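Local coordinates for tyrosine aminotransferase (Leishmania infantum, PDB 4IX8), which probably transfers the amino group of tyrosine to 2-oxoglutarate, as a pyridoxal-phosphate-dependent class I aminotransferase, at residues L50-N55 against Y174-D179; G81-P86 against V344-A349; K212-I217 against S233-F238. All blocks are in the same frame, centred on the assembly; numbering follows the deposited sequence.

Contact 1 of 3, residues L50-N55 against Y174-D179; sequences LQPLNN and YKSVCD
Ser176 turns its hydroxyl beside its own backbone N (chi1 -79°), which carries OG out from helix 173-181 to the carbonyl of Leu50. Gln51 reaches the same hydroxyl from the other segment: its CG stands opposite the backbone N (chi1 -174°), and a bend at chi2 folds the amide back over the serine. The firm bond is Ser176 OG to Leu50 O, 2.8 Å long, with the hydroxyl as donor. It meets the carbonyl at a C=O...donor angle of 141°, somewhat out of the carbonyl plane. Gln51 OE1 lies 3.1 Å from Ser176 OG and Gln51 NE2 3.6 Å from that same atom, so the amide lies against the hydroxyl, its oxygen nearer than its nitrogen. Pro52 adds its CD, 3.9 Å from Ser176 OG. A water sits alongside: it accepts from Leu50 N at 2.9 Å and lies 2.5 Å from Ser176 O, too short to be trusted as a bond length, so this second link is doubtful.

Gln51 is the N-cap of helix 52-56, so the chain is tied to helix 173-181 just where the new helix starts. Pro172 of the loop before helix 173-181 also lies against Gln51, and its carbonyl is a second, weak partner of Ser176 OG. The second subunit packs here too, with its Arg312 on Leu50 and its Gln315 on Gln51, so this junction of the N-terminal region borders the dimer interface. The one direct hydrogen bond of the contact runs from a side chain to a main-chain carbonyl, and that bond, from the buried Ser176 hydroxyl to Leu50 O, is the secure link between the two segments.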
loop_
_atom_site.group_PDB
_atom_site.type_symbol
_atom_site.label_atom_id
_atom_site.label_comp_id
_atom_site.label_asym_id
_atom_site.label_seq_id
_atom_site.Cartn_x
_atom_site.Cartn_y
_atom_site.Cartn_z
ATOM N N LEU A 50 -4.086 8.180 12.591
ATOM C CA LEU A 50 -3.096 9.239 12.842
ATOM C C LEU A 50 -1.669 8.706 12.927
ATOM O O LEU A 50 -1.415 7.655 13.542
ATOM C CB LEU A 50 -3.397 9.967 14.136
ATOM C CG LEU A 50 -4.841 10.450 14.250
ATOM C CD1 LEU A 50 -5.084 10.967 15.643
ATOM C CD2 LEU A 50 -5.188 11.527 13.210
ATOM N N GLN A 51 -0.739 9.429 12.312
ATOM C CA GLN A 51 0.666 9.075 12.389
ATOM C C GLN A 51 1.410 10.212 13.107
ATOM O O GLN A 51 1.594 11.279 12.543
ATOM C CB GLN A 51 1.234 8.817 10.982
ATOM C CG GLN A 51 2.683 8.301 10.990
ATOM C CD GLN A 51 2.758 6.830 11.415
ATOM O OE1 GLN A 51 3.166 6.525 12.543
ATOM N NE2 GLN A 51 2.385 5.913 10.505
ATOM N N PRO A 52 1.853 9.982 14.355
ATOM C CA PRO A 52 2.349 11.108 15.166
ATOM C C PRO A 52 3.632 11.739 14.573
ATOM O O PRO A 52 3.823 12.961 14.697
ATOM C CB PRO A 52 2.595 10.471 16.552
ATOM C CG PRO A 52 2.850 8.986 16.280
ATOM C CD PRO A 52 2.325 8.678 14.866
ATOM N N LEU A 53 4.492 10.896 13.990
ATOM C CA LEU A 53 5.716 11.306 13.280
ATOM C C LEU A 53 5.398 12.355 12.199
ATOM O O LEU A 53 5.915 13.473 12.238
ATOM C CB LEU A 53 6.418 10.069 12.684
ATOM C CG LEU A 53 7.887 10.144 12.229
ATOM C CD1 LEU A 53 8.507 8.739 11.960
ATOM C CD2 LEU A 53 8.065 11.061 11.022
ATOM N N ASN A 54 4.579 11.988 11.218
ATOM C CA ASN A 54 4.146 12.933 10.188
ATOM C C ASN A 54 3.553 14.218 10.794
ATOM O O ASN A 54 3.810 15.325 10.320
ATOM C CB ASN A 54 3.113 12.266 9.258
ATOM N N ASN A 55 2.769 14.058 11.854
ATOM C CA ASN A 55 2.079 15.182 12.476
ATOM C C ASN A 55 3.073 16.170 13.053
ATOM O O ASN A 55 2.830 17.386 13.074
ATOM C CB ASN A 55 1.137 14.678 13.576
ATOM C CG ASN A 55 0.352 15.788 14.230
ATOM O OD1 ASN A 55 0.286 16.897 13.710
ATOM N ND2 ASN A 55 -0.269 15.492 15.369
ATOM N N TYR A 174 2.827 0.162 14.342
ATOM C CA TYR A 174 1.960 -0.805 15.033
ATOM C C TYR A 174 0.848 -0.078 15.756
ATOM O O TYR A 174 -0.347 -0.419 15.631
ATOM C CB TYR A 174 2.758 -1.691 15.996
ATOM C CG TYR A 174 3.677 -2.546 15.182
ATOM C CD1 TYR A 174 3.242 -3.747 14.639
ATOM C CD2 TYR A 174 4.963 -2.099 14.846
ATOM C CE1 TYR A 174 4.079 -4.510 13.805
ATOM C CE2 TYR A 174 5.801 -2.854 14.018
ATOM C CZ TYR A 174 5.356 -4.046 13.504
ATOM O OH TYR A 174 6.175 -4.800 12.690
ATOM N N LYS A 175 1.222 0.998 16.421
ATOM C CA LYS A 175 0.263 1.808 17.155
ATOM C C LYS A 175 -0.722 2.481 16.204
ATOM O O LYS A 175 -1.921 2.570 16.484
ATOM C CB LYS A 175 1.021 2.836 17.994
ATOM C CG LYS A 175 0.227 3.977 18.537
ATOM C CD LYS A 175 -0.489 3.652 19.762
ATOM C CE LYS A 175 -0.973 4.929 20.417
ATOM N NZ LYS A 175 -2.222 4.599 21.126
ATOM N N SER A 176 -0.209 2.967 15.082
ATOM C CA SER A 176 -1.038 3.694 14.144
ATOM C C SER A 176 -2.095 2.815 13.539
ATOM O O SER A 176 -3.193 3.272 13.350
ATOM C CB SER A 176 -0.186 4.324 13.036
ATOM O OG SER A 176 0.410 5.503 13.535
ATOM N N VAL A 177 -1.737 1.577 13.205
ATOM C CA VAL A 177 -2.656 0.620 12.595
ATOM C C VAL A 177 -3.669 0.151 13.609
ATOM O O VAL A 177 -4.858 0.113 13.328
ATOM C CB VAL A 177 -1.889 -0.577 12.026
ATOM C CG1 VAL A 177 -2.803 -1.723 11.618
ATOM C CG2 VAL A 177 -1.056 -0.125 10.875
ATOM N N CYS A 178 -3.203 -0.167 14.815
ATOM C CA CYS A 178 -4.125 -0.560 15.881
ATOM C C CYS A 178 -5.210 0.491 16.099
ATOM O O CYS A 178 -6.405 0.188 16.101
ATOM C CB CYS A 178 -3.381 -0.739 17.194
ATOM S SG CYS A 178 -2.483 -2.300 17.293
ATOM N N ASP A 179 -4.802 1.744 16.310
ATOM C CA ASP A 179 -5.783 2.791 16.579
ATOM C C ASP A 179 -6.695 2.982 15.368
ATOM O O ASP A 179 -7.862 3.320 15.502
ATOM C CB ASP A 179 -5.104 4.120 16.914
ATOM C CG ASP A 179 -4.387 4.115 18.270
ATOM O OD1 ASP A 179 -4.706 3.264 19.130
ATOM O OD2 ASP A 179 -3.475 4.965 18.470
HETATM O O HOH W 1 -3.931 5.602 13.973
#

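Contact 2 of 3, residues G81-P86 against V344-A349; sequences GNLKTP and VTQLEA
This is a small, partly buried contact between a loop and a helix, in which a loop leans on helix 337-355 of a class I aminotransferase. The loop, 81-86, runs between strand 70-71 and helix 87-99, and Pro86 at its end is the N-cap of the latter. Three side chains do the work. Gln346 points from the helix toward the loop and has the most surface buried; its chain is bent at chi2 (-85°), so the aliphatic part faces Leu83 while the amide swings over to Asn82.

The apolar half is a single methyl against two methylenes. Leu83 CD2 sits 3.8 Å from Gln346 CB and equally 3.8 Å from Gln346 CG, the two side chains running alongside in opposing senses. Leu83 also rests on Ile343, one turn earlier on the same helix, so its buried side chain lies along the helix surface.

In the polar half, Asn82 holds its CG between its backbone N and carbonyl carbon, which directs the amide toward the helix. Its better partner is the carbonyl of Ser422, to which ND2 gives a hydrogen bond. The loop is thereby tied both to the helix and to the chain just beyond strand 416-420. Toward Gln346 the same amide makes a weak bond: the amide planes stand 63° apart, and Asn82 ND2 approaches Gln346 OE1 at 3.4 Å with an N-H...O angle of 149°.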
loop_
_atom_site.group_PDB
_atom_site.type_symbol
_atom_site.label_atom_id
_atom_site.label_comp_id
_atom_site.label_asym_id
_atom_site.label_seq_id
_atom_site.Cartn_x
_atom_site.Cartn_y
_atom_site.Cartn_z
ATOM N N GLY A 81 22.938 9.368 -0.289
ATOM C CA GLY A 81 23.556 8.715 -1.435
ATOM C C GLY A 81 24.785 7.921 -0.985
ATOM O O GLY A 81 25.430 7.244 -1.799
ATOM N N ASN A 82 25.137 8.040 0.302
ATOM C CA ASN A 82 26.269 7.311 0.853
ATOM C C ASN A 82 25.981 5.799 0.875
ATOM O O ASN A 82 26.890 4.992 0.729
ATOM C CB ASN A 82 26.617 7.844 2.267
ATOM C CG ASN A 82 25.439 7.718 3.267
ATOM O OD1 ASN A 82 24.282 7.946 2.917
ATOM N ND2 ASN A 82 25.744 7.369 4.522
ATOM N N LEU A 83 24.705 5.427 1.055
ATOM C CA LEU A 83 24.272 4.033 1.026
ATOM C C LEU A 83 23.578 3.758 -0.297
ATOM O O LEU A 83 22.827 4.594 -0.779
ATOM C CB LEU A 83 23.304 3.753 2.190
ATOM C CG LEU A 83 23.856 4.116 3.575
ATOM C CD1 LEU A 83 22.741 3.836 4.567
ATOM C CD2 LEU A 83 25.172 3.389 3.929
ATOM N N LYS A 84 23.752 2.561 -0.846
ATOM C CA LYS A 84 23.430 2.336 -2.258
ATOM C C LYS A 84 22.749 0.997 -2.473
ATOM O O LYS A 84 23.123 -0.020 -1.879
ATOM C CB LYS A 84 24.734 2.421 -3.116
ATOM N N THR A 85 21.722 1.019 -3.311
ATOM C CA THR A 85 21.088 -0.195 -3.788
ATOM C C THR A 85 22.095 -0.943 -4.663
ATOM O O THR A 85 22.759 -0.336 -5.476
ATOM C CB THR A 85 19.831 0.117 -4.616
ATOM O OG1 THR A 85 18.913 0.911 -3.841
ATOM C CG2 THR A 85 19.149 -1.172 -5.080
ATOM N N PRO A 86 22.217 -2.258 -4.502
ATOM C CA PRO A 86 23.164 -2.975 -5.370
ATOM C C PRO A 86 22.871 -2.837 -6.879
ATOM O O PRO A 86 21.701 -2.922 -7.291
ATOM C CB PRO A 86 22.982 -4.441 -4.939
ATOM C CG PRO A 86 22.408 -4.387 -3.540
ATOM C CD PRO A 86 21.539 -3.150 -3.542
ATOM N N VAL A 344 27.090 -1.558 6.785
ATOM C CA VAL A 344 27.411 -1.804 8.190
ATOM C C VAL A 344 28.579 -0.948 8.650
ATOM O O VAL A 344 28.560 -0.392 9.734
ATOM C CB VAL A 344 27.749 -3.283 8.421
ATOM C CG1 VAL A 344 28.436 -3.510 9.796
ATOM C CG2 VAL A 344 26.487 -4.104 8.303
ATOM N N THR A 345 29.602 -0.873 7.817
ATOM C CA THR A 345 30.788 -0.089 8.120
ATOM C C THR A 345 30.397 1.370 8.329
ATOM O O THR A 345 30.866 2.018 9.253
ATOM C CB THR A 345 31.816 -0.210 6.963
ATOM O OG1 THR A 345 32.321 -1.549 6.927
ATOM C CG2 THR A 345 32.974 0.790 7.100
ATOM N N GLN A 346 29.505 1.867 7.480
ATOM C CA GLN A 346 29.036 3.246 7.563
ATOM C C GLN A 346 28.274 3.510 8.846
ATOM O O GLN A 346 28.447 4.563 9.480
ATOM C CB GLN A 346 28.112 3.552 6.395
ATOM C CG GLN A 346 28.749 3.482 5.070
ATOM C CD GLN A 346 29.391 4.775 4.764
ATOM O OE1 GLN A 346 28.712 5.795 4.549
ATOM N NE2 GLN A 346 30.712 4.774 4.782
ATOM N N LEU A 347 27.481 2.515 9.250
ATOM C CA LEU A 347 26.672 2.622 10.466
ATOM C C LEU A 347 27.550 2.537 11.719
ATOM O O LEU A 347 27.290 3.242 12.696
ATOM C CB LEU A 347 25.620 1.522 10.512
ATOM C CG LEU A 347 24.577 1.535 9.374
ATOM C CD1 LEU A 347 23.764 0.242 9.394
ATOM C CD2 LEU A 347 23.646 2.743 9.427
ATOM N N GLU A 348 28.576 1.682 11.713
ATOM C CA GLU A 348 29.469 1.592 12.865
ATOM C C GLU A 348 30.166 2.954 13.073
ATOM O O GLU A 348 30.269 3.445 14.174
ATOM C CB GLU A 348 30.492 0.476 12.638
ATOM C CG GLU A 348 29.904 -0.910 12.820
ATOM C CD GLU A 348 30.762 -2.048 12.268
ATOM O OE1 GLU A 348 31.824 -1.796 11.663
ATOM O OE2 GLU A 348 30.357 -3.218 12.428
ATOM N N ALA A 349 30.537 3.613 11.982
ATOM C CA ALA A 349 31.217 4.909 12.085
ATOM C C ALA A 349 30.244 5.929 12.633
ATOM O O ALA A 349 30.632 6.784 13.407
ATOM C CB ALA A 349 31.802 5.374 10.740
#

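Contact 3 of 3, residues K212-I217 against S233-F238; sequences KAFVII and SDIIDF
Phe214 and Ile235 have the most surface buried by this contact, with Phe238 next. Phe214 projects from strand 211-217 with CG opposite its backbone N (chi1 -165°), which sends the ring out toward Ile235 and Phe238 of helix 229-242. Both helix residues approach the ring from the same side. Ile235 brings its methyl CG2 in obliquely, 4.0 Å from Phe214 CE1, the two side chains crossing at about a right angle. Phe238 places its CD1 over the face of Phe214. Phe238 CE1 comes to 3.6 Å from both Phe214 CD2 and Phe214 CE2, close van der Waals packing. The ring centroids are 5.0 Å apart and the planes meet at 51°, so the pair is neither a parallel stack nor a T.

The axes of 212-217 and 233-238 run antiparallel, at 171° and 10.4 Å apart. Strand and helix are the first two elements of a beta-alpha-beta unit completed by strand 246-249, next to 211-217 in the large mixed sheet. The helix packs on the sheet, running back antiparallel to the strand, with Ile235 also touching Leu246 on the returning strand.

Further along the strand, Ile216 meets Ile235 methyl to methyl: Ile216 CG2 is 4.1 Å from Ile235 CG2, and the same carbon is 4.1 Å from Ile235 CD1. The aromatic end has more layers. Tyr188 stacks on Phe214, His242 meets the Phe238 ring one turn on, and Ala203 and Ala204 of helix 200-204 pack against Phe238.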
loop_
_atom_site.group_PDB
_atom_site.type_symbol
_atom_site.label_atom_id
_atom_site.label_comp_id
_atom_site.label_asym_id
_atom_site.label_seq_id
_atom_site.Cartn_x
_atom_site.Cartn_y
_atom_site.Cartn_z
ATOM N N LYS A 212 -4.490 -10.823 21.513
ATOM C CA LYS A 212 -4.405 -11.680 20.328
ATOM C C LYS A 212 -3.016 -11.921 19.769
ATOM O O LYS A 212 -2.845 -12.792 18.932
ATOM C CB LYS A 212 -5.281 -11.115 19.198
ATOM C CG LYS A 212 -6.757 -11.104 19.557
ATOM C CD LYS A 212 -7.336 -12.508 19.755
ATOM C CE LYS A 212 -8.451 -12.523 20.798
ATOM N NZ LYS A 212 -9.756 -12.086 20.248
ATOM N N ALA A 213 -2.024 -11.156 20.202
ATOM C CA ALA A 213 -0.684 -11.309 19.665
ATOM C C ALA A 213 0.339 -10.610 20.549
ATOM O O ALA A 213 0.000 -9.780 21.379
ATOM C CB ALA A 213 -0.620 -10.754 18.227
ATOM N N PHE A 214 1.589 -11.010 20.376
ATOM C CA PHE A 214 2.744 -10.382 20.992
ATOM C C PHE A 214 3.641 -9.914 19.854
ATOM O O PHE A 214 4.059 -10.725 19.047
ATOM C CB PHE A 214 3.482 -11.367 21.862
ATOM C CG PHE A 214 4.466 -10.748 22.794
ATOM C CD1 PHE A 214 5.789 -10.621 22.432
ATOM C CD2 PHE A 214 4.087 -10.347 24.052
ATOM C CE1 PHE A 214 6.719 -10.052 23.307
ATOM C CE2 PHE A 214 5.001 -9.800 24.923
ATOM C CZ PHE A 214 6.324 -9.656 24.550
ATOM N N VAL A 215 3.905 -8.616 19.771
ATOM C CA VAL A 215 4.731 -8.073 18.714
ATOM C C VAL A 215 6.133 -7.753 19.228
ATOM O O VAL A 215 6.265 -7.092 20.260
ATOM C CB VAL A 215 4.162 -6.785 18.131
ATOM C CG1 VAL A 215 5.117 -6.242 17.092
ATOM C CG2 VAL A 215 2.775 -7.002 17.521
ATOM N N ILE A 216 7.169 -8.222 18.517
ATOM C CA ILE A 216 8.514 -7.753 18.771
ATOM C C ILE A 216 9.099 -7.150 17.513
ATOM O O ILE A 216 8.638 -7.431 16.391
ATOM C CB ILE A 216 9.463 -8.848 19.290
ATOM C CG1 ILE A 216 9.668 -9.930 18.262
ATOM C CG2 ILE A 216 8.969 -9.401 20.634
ATOM C CD1 ILE A 216 10.711 -10.943 18.670
ATOM N N ILE A 217 10.056 -6.244 17.721
ATOM C CA ILE A 217 10.855 -5.679 16.663
ATOM C C ILE A 217 12.315 -6.004 16.930
ATOM O O ILE A 217 12.891 -5.530 17.888
ATOM C CB ILE A 217 10.663 -4.152 16.537
ATOM C CG1 ILE A 217 9.168 -3.783 16.423
ATOM C CG2 ILE A 217 11.407 -3.674 15.311
ATOM C CD1 ILE A 217 8.882 -2.295 16.403
ATOM N N SER A 233 14.467 -16.788 22.862
ATOM C CA SER A 233 13.966 -18.055 23.378
ATOM C C SER A 233 12.929 -17.810 24.458
ATOM O O SER A 233 11.839 -18.415 24.450
ATOM C CB SER A 233 15.126 -18.856 23.944
ATOM O OG SER A 233 14.737 -20.157 24.281
ATOM N N ASP A 234 13.219 -16.849 25.324
ATOM C CA ASP A 234 12.318 -16.526 26.420
ATOM C C ASP A 234 11.016 -15.901 25.906
ATOM O O ASP A 234 9.939 -16.187 26.427
ATOM C CB ASP A 234 12.979 -15.564 27.408
ATOM C CG ASP A 234 13.998 -16.234 28.287
ATOM O OD1 ASP A 234 14.024 -17.489 28.356
ATOM O OD2 ASP A 234 14.766 -15.482 28.919
ATOM N N ILE A 235 11.123 -15.044 24.895
ATOM C CA ILE A 235 9.945 -14.447 24.282
ATOM C C ILE A 235 9.018 -15.536 23.725
ATOM O O ILE A 235 7.818 -15.536 23.983
ATOM C CB ILE A 235 10.352 -13.501 23.185
ATOM C CG1 ILE A 235 10.990 -12.255 23.799
ATOM C CG2 ILE A 235 9.171 -13.103 22.353
ATOM C CD1 ILE A 235 11.805 -11.440 22.790
ATOM N N ILE A 236 9.598 -16.502 23.030
ATOM C CA ILE A 236 8.841 -17.617 22.500
ATOM C C ILE A 236 8.207 -18.398 23.636
ATOM O O ILE A 236 7.022 -18.677 23.573
ATOM C CB ILE A 236 9.742 -18.513 21.653
ATOM C CG1 ILE A 236 10.078 -17.755 20.380
ATOM C CG2 ILE A 236 9.061 -19.843 21.280
ATOM C CD1 ILE A 236 11.100 -18.447 19.491
ATOM N N ASP A 237 8.939 -18.655 24.715
ATOM C CA ASP A 237 8.348 -19.378 25.835
ATOM C C ASP A 237 7.173 -18.605 26.395
ATOM O O ASP A 237 6.154 -19.184 26.742
ATOM C CB ASP A 237 9.355 -19.633 26.964
ATOM C CG ASP A 237 10.393 -20.646 26.583
ATOM O OD1 ASP A 237 10.143 -21.378 25.603
ATOM O OD2 ASP A 237 11.426 -20.757 27.277
ATOM N N PHE A 238 7.309 -17.292 26.462
ATOM C CA PHE A 238 6.218 -16.453 26.922
ATOM C C PHE A 238 4.947 -16.632 26.085
ATOM O O PHE A 238 3.848 -16.714 26.608
ATOM C CB PHE A 238 6.669 -15.005 26.909
ATOM C CG PHE A 238 5.617 -14.044 27.330
ATOM C CD1 PHE A 238 4.727 -13.538 26.410
ATOM C CD2 PHE A 238 5.525 -13.636 28.648
ATOM C CE1 PHE A 238 3.767 -12.632 26.790
ATOM C CE2 PHE A 238 4.566 -12.730 29.036
ATOM C CZ PHE A 238 3.682 -12.231 28.101
#

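Along the chain, contact 1 closes before contact 3 opens, while contact 3 is nested within the loop closed by contact 2; contacts 1 and 2 interleave. Contacts 1 and 3 have centres 22 Å apart and touch directly: Tyr174, on helix 173-181, packs on Val215 and Ile217 of strand 211-217, so the helix of contact 1 and the strand of contact 3 meet at the large mixed sheet. Contact 2 lies across the chain's centre from each, 28 Å from contact 1 and 31 Å from contact 3 between centres, on helix 337-355. Contacts 1 and 2 join parts distant in sequence, with contact 1 also bordering the second subunit.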